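Local atomic coordinates of putative fimbrium tip subunit Fim1F (Parabacteroides distasonis, PDB entry 3R4R), a protein that is a putative component of the fimbrium tip, the end of the cell-surface filaments that mediate adhesion and biofilm formation. Residues A199-K202 / I203-N207; A220-T223 / T224-T228. All blocks are in the same frame, centred on the assembly; numbering follows the deposited sequence.

In the fold
Both contacts are local ones in the C-terminal, transthyretin-like part of the chain, and they follow each other in series, with centres about 23 Å apart and nearest atoms about 6 Å apart. Contact 1 is partly buried, where strand 191-202 runs out into the loop toward strand 218-219; there an isoleucine methyl rests on a carbonyl oxygen and a serine hydroxyl. Contact 2 lies at the surface in the next connection, between strands 218-219 and 228-232, and combines a beta turn, two prolines and a tyrosine with a bound sulfate. Strand 191-202 links the two: it supplies residues 199-202 of contact 1, and its Leu-191 and Val-194 pack on Tyr-221 of contact 2.

Contact 1 of 2, residues A199-K202 / I203-N207; sequences ASSK and ITIFN
With CG1 of Ile-205 set between its backbone N and carbonyl carbon (chi1 48°) and CD1 extended beyond it, the side chain reaches back to Lys-202 and Ser-201, whose OG stands opposite its own backbone N (chi1 -175°). The contact lies where strand 191-202 gives way to the loop toward strand 218-219, in the transthyretin-like C-terminal domain. Ile-205 CD1 lies 3.6 Å from Lys-202 O, with its CG1 alongside at 3.7 Å from that same oxygen, so the branch runs past the carbonyl. Ser-201 OG donates a hydrogen bond to Lys-202 O over 2.8 Å, slightly tilted from the carbonyl plane with a C=O...OG angle of 129°. Ile-205 CD1 also packs against the hydroxyl, 4.1 Å from Ser-201 OG, so one methyl touches both members of the hydrogen bond. An alanine in place of Ser-201 is likely to leave Lys-202 O without this donor and to open a small gap beside the Ile-205 methyl. Leu-168 of strand 161-179 touches both Ser-201 and Ile-205, and Asn-213 bonds to the backbone on each side of Ser-201, accepting from Lys-202 N and donating to Ser-200 O. Ile-203 turns to other neighbours, Phe-114 and Ile-132. From Lys-202 it is the first side-chain carbon that meets the isoleucine, CB lying 4.2 Å from Ile-205 CD1.

Contact 2 of 2, residues A220-T223 / T224-T228; sequences AYPT and TKPVT. With SO4 (sulfate ion), chain C.
Residues 220-223 and 224-228 form one continuous piece of chain, folded back by a type I beta turn from Pro-222 to Lys-225. Its closing bond runs from Lys-225 N to Pro-222 O, 3.1 Å long with an N-H...O angle of 152°. Lys-225 then takes up a left-handed backbone conformation, which leads the chain into Pro-226. Tyr-221 spans the turn: with CG anti to the backbone N (chi1 179°), its ring reaches alongside Lys-225 and its hydroxyl donates to Pro-226 O at 2.9 Å, approaching from above the carbonyl plane, 41° out of it. This acceptor lies at the ring edge, whereas Lys-225 CA sits obliquely to the ring, 3.5 Å from Tyr-221 CZ. The lysine side chain crosses the tyrosine at about a right angle and bonds through NZ to Thr-192 O. The two prolines also cross nearly at right angles, Pro-222 CB meeting Pro-226 CD at 3.8 Å, and this same CD touches Tyr-221 CE1 at 3.9 Å. Beyond them Val-227 N donates a nearly straight bond to O4 of a sulfate ion, 2.8 Å long, and Thr-228 N adds a weak one to sulfate O3. The sulfate, probably from the crystallisation liquor, thus sits on successive backbone N-H groups. Together these features make a type I beta turn that begins at Pro-222 and is followed directly by Pro-226, in the surface loop that joins strands 218-219 and 228-232 of the transthyretin-like domain.

Contact 1 of 2, residues A199-K202 / I203-N207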
loop_
_atom_site.group_PDB
_atom_site.type_symbol
_atom_site.label_atom_id
_atom_site.label_comp_id
_atom_site.label_asym_id
_atom_site.label_seq_id
_atom_site.Cartn_x
_atom_site.Cartn_y
_atom_site.Cartn_z
ATOM N N ALA A 199 -4.913 -2.515 -11.003
ATOM C CA ALA A 199 -4.950 -3.740 -10.192
ATOM C C ALA A 199 -3.567 -4.427 -10.095
ATOM O O ALA A 199 -3.437 -5.361 -9.331
ATOM C CB ALA A 199 -5.957 -4.714 -10.781
ATOM N N SER A 200 -2.545 -3.962 -10.815
ATOM C CA SER A 200 -1.195 -4.564 -10.777
ATOM C C SER A 200 -0.137 -3.626 -10.147
ATOM O O SER A 200 -0.241 -2.398 -10.244
ATOM C CB SER A 200 -0.742 -4.950 -12.171
ATOM O OG SER A 200 -1.496 -6.069 -12.611
ATOM N N SER A 201 0.870 -4.215 -9.459
ATOM C CA SER A 201 1.912 -3.406 -8.819
ATOM C C SER A 201 3.185 -4.168 -8.576
ATOM O O SER A 201 3.174 -5.398 -8.451
ATOM C CB SER A 201 1.433 -2.865 -7.471
ATOM O OG SER A 201 2.367 -1.978 -6.875
ATOM N N LYS A 202 4.294 -3.398 -8.486
ATOM C CA LYS A 202 5.628 -3.826 -8.057
ATOM C C LYS A 202 5.614 -3.786 -6.508
ATOM O O LYS A 202 4.815 -3.045 -5.929
ATOM C CB LYS A 202 6.707 -2.943 -8.704
ATOM C CG LYS A 202 6.838 -3.103 -10.222
ATOM C CD LYS A 202 7.622 -4.389 -10.657
ATOM C CE LYS A 202 7.727 -4.560 -12.153
ATOM N NZ LYS A 202 8.428 -3.421 -12.822
ATOM N N ILE A 203 6.449 -4.573 -5.841
ATOM C CA ILE A 203 6.420 -4.696 -4.372
ATOM C C ILE A 203 7.728 -4.234 -3.692
ATOM O O ILE A 203 7.945 -4.567 -2.519
ATOM C CB ILE A 203 6.150 -6.191 -3.972
ATOM C CG1 ILE A 203 7.218 -7.151 -4.607
ATOM C CG2 ILE A 203 4.704 -6.607 -4.325
ATOM C CD1 ILE A 203 7.272 -8.549 -4.054
ATOM N N THR A 204 8.593 -3.504 -4.398
ATOM C CA THR A 204 9.887 -3.082 -3.849
ATOM C C THR A 204 10.041 -1.553 -3.895
ATOM O O THR A 204 11.167 -1.035 -3.799
ATOM C CB THR A 204 11.023 -3.758 -4.639
ATOM O OG1 THR A 204 10.948 -3.438 -6.041
ATOM C CG2 THR A 204 11.148 -5.239 -4.371
ATOM N N ILE A 205 8.903 -0.840 -4.058
ATOM C CA ILE A 205 8.809 0.607 -4.226
ATOM C C ILE A 205 8.269 1.199 -2.919
ATOM O O ILE A 205 7.203 0.811 -2.450
ATOM C CB ILE A 205 7.946 0.940 -5.479
ATOM C CG1 ILE A 205 6.629 0.122 -5.486
ATOM C CG2 ILE A 205 8.790 0.607 -6.744
ATOM C CD1 ILE A 205 5.660 0.458 -6.507
ATOM N N PHE A 206 9.048 2.108 -2.306
ATOM C CA PHE A 206 8.711 2.621 -0.980
ATOM C C PHE A 206 8.598 4.174 -0.875
ATOM O O PHE A 206 8.463 4.671 0.249
ATOM C CB PHE A 206 9.820 2.174 -0.003
ATOM C CG PHE A 206 10.072 0.685 0.019
ATOM C CD1 PHE A 206 9.267 -0.162 0.769
ATOM C CD2 PHE A 206 11.152 0.131 -0.671
ATOM C CE1 PHE A 206 9.506 -1.539 0.792
ATOM C CE2 PHE A 206 11.396 -1.244 -0.629
ATOM C CZ PHE A 206 10.564 -2.065 0.090
ATOM N N ASN A 207 8.627 4.928 -1.992
ATOM C CA ASN A 207 8.572 6.389 -1.877
ATOM C C ASN A 207 7.127 6.851 -1.897
ATOM O O ASN A 207 6.466 6.782 -2.928
ATOM C CB ASN A 207 9.385 7.089 -2.972
ATOM C CG ASN A 207 9.553 8.586 -2.774
ATOM O OD1 ASN A 207 9.087 9.188 -1.789
ATOM N ND2 ASN A 207 10.280 9.212 -3.685
#

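Contact 2 of 2, residues A220-T223 / T224-T228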
loop_
_atom_site.group_PDB
_atom_site.type_symbol
_atom_site.label_atom_id
_atom_site.label_comp_id
_atom_site.label_asym_id
_atom_site.label_seq_id
_atom_site.Cartn_x
_atom_site.Cartn_y
_atom_site.Cartn_z
ATOM N N ALA A 220 -11.704 -3.092 -12.023
ATOM C CA ALA A 220 -13.100 -2.725 -12.201
ATOM C C ALA A 220 -13.608 -1.928 -11.050
ATOM O O ALA A 220 -13.260 -2.209 -9.898
ATOM C CB ALA A 220 -13.951 -3.970 -12.361
ATOM N N TYR A 221 -14.444 -0.927 -11.354
ATOM C CA TYR A 221 -15.156 -0.147 -10.353
ATOM C C TYR A 221 -16.288 -1.012 -9.807
ATOM O O TYR A 221 -17.079 -1.506 -10.607
ATOM C CB TYR A 221 -15.651 1.164 -10.952
ATOM C CG TYR A 221 -16.432 2.047 -10.013
ATOM C CD1 TYR A 221 -15.825 2.622 -8.897
ATOM C CD2 TYR A 221 -17.744 2.421 -10.307
ATOM C CE1 TYR A 221 -16.542 3.448 -8.033
ATOM C CE2 TYR A 221 -18.445 3.303 -9.488
ATOM C CZ TYR A 221 -17.831 3.833 -8.362
ATOM O OH TYR A 221 -18.515 4.708 -7.543
ATOM N N PRO A 222 -16.351 -1.277 -8.479
ATOM C CA PRO A 222 -17.392 -2.180 -7.959
ATOM C C PRO A 222 -18.811 -1.767 -8.366
ATOM O O PRO A 222 -19.090 -0.606 -8.616
ATOM C CB PRO A 222 -17.214 -2.071 -6.444
ATOM C CG PRO A 222 -15.769 -1.756 -6.271
ATOM C CD PRO A 222 -15.462 -0.815 -7.393
ATOM N N THR A 223 -19.706 -2.758 -8.423
ATOM C CA THR A 223 -21.120 -2.621 -8.792
ATOM C C THR A 223 -21.905 -1.926 -7.651
ATOM O O THR A 223 -23.035 -1.471 -7.877
ATOM C CB THR A 223 -21.707 -4.010 -9.131
ATOM O OG1 THR A 223 -21.500 -4.912 -8.034
ATOM C CG2 THR A 223 -21.087 -4.598 -10.384
ATOM N N THR A 224 -21.283 -1.802 -6.446
ATOM C CA THR A 224 -21.855 -1.118 -5.268
ATOM C C THR A 224 -21.611 0.402 -5.389
ATOM O O THR A 224 -22.141 1.170 -4.590
ATOM C CB THR A 224 -21.270 -1.684 -3.957
ATOM O OG1 THR A 224 -19.833 -1.581 -3.989
ATOM C CG2 THR A 224 -21.704 -3.145 -3.691
ATOM N N LYS A 225 -20.817 0.824 -6.417
ATOM C CA LYS A 225 -20.443 2.210 -6.742
ATOM C C LYS A 225 -20.006 2.967 -5.460
ATOM O O LYS A 225 -20.672 3.919 -5.063
ATOM C CB LYS A 225 -21.583 2.963 -7.461
ATOM C CG LYS A 225 -21.971 2.289 -8.775
ATOM C CD LYS A 225 -22.945 3.096 -9.609
ATOM C CE LYS A 225 -23.422 2.339 -10.838
ATOM N NZ LYS A 225 -22.312 1.885 -11.726
ATOM N N PRO A 226 -18.910 2.540 -4.785
ATOM C CA PRO A 226 -18.503 3.230 -3.541
ATOM C C PRO A 226 -17.904 4.611 -3.796
ATOM O O PRO A 226 -17.365 4.895 -4.865
ATOM C CB PRO A 226 -17.448 2.296 -2.938
ATOM C CG PRO A 226 -16.892 1.556 -4.100
ATOM C CD PRO A 226 -17.998 1.417 -5.102
ATOM N N VAL A 227 -18.012 5.465 -2.771
ATOM C CA VAL A 227 -17.574 6.864 -2.718
ATOM C C VAL A 227 -16.074 6.880 -2.305
ATOM O O VAL A 227 -15.353 7.756 -2.757
ATOM C CB VAL A 227 -18.541 7.604 -1.742
ATOM C CG1 VAL A 227 -17.904 8.747 -0.974
ATOM C CG2 VAL A 227 -19.776 8.059 -2.482
ATOM N N THR A 228 -15.614 5.899 -1.526
ATOM C CA THR A 228 -14.204 5.722 -1.174
ATOM C C THR A 228 -13.715 4.461 -1.918
ATOM O O THR A 228 -14.289 3.381 -1.774
ATOM C CB THR A 228 -13.959 5.668 0.361
ATOM O OG1 THR A 228 -14.298 6.933 0.962
ATOM C CG2 THR A 228 -12.487 5.299 0.715
HETATM S S SO4 C . -18.785 4.195 0.520
HETATM O O1 SO4 C . -18.140 2.893 0.283
HETATM O O2 SO4 C . -19.666 4.099 1.702
HETATM O O3 SO4 C . -17.733 5.211 0.779
HETATM O O4 SO4 C . -19.594 4.566 -0.627
#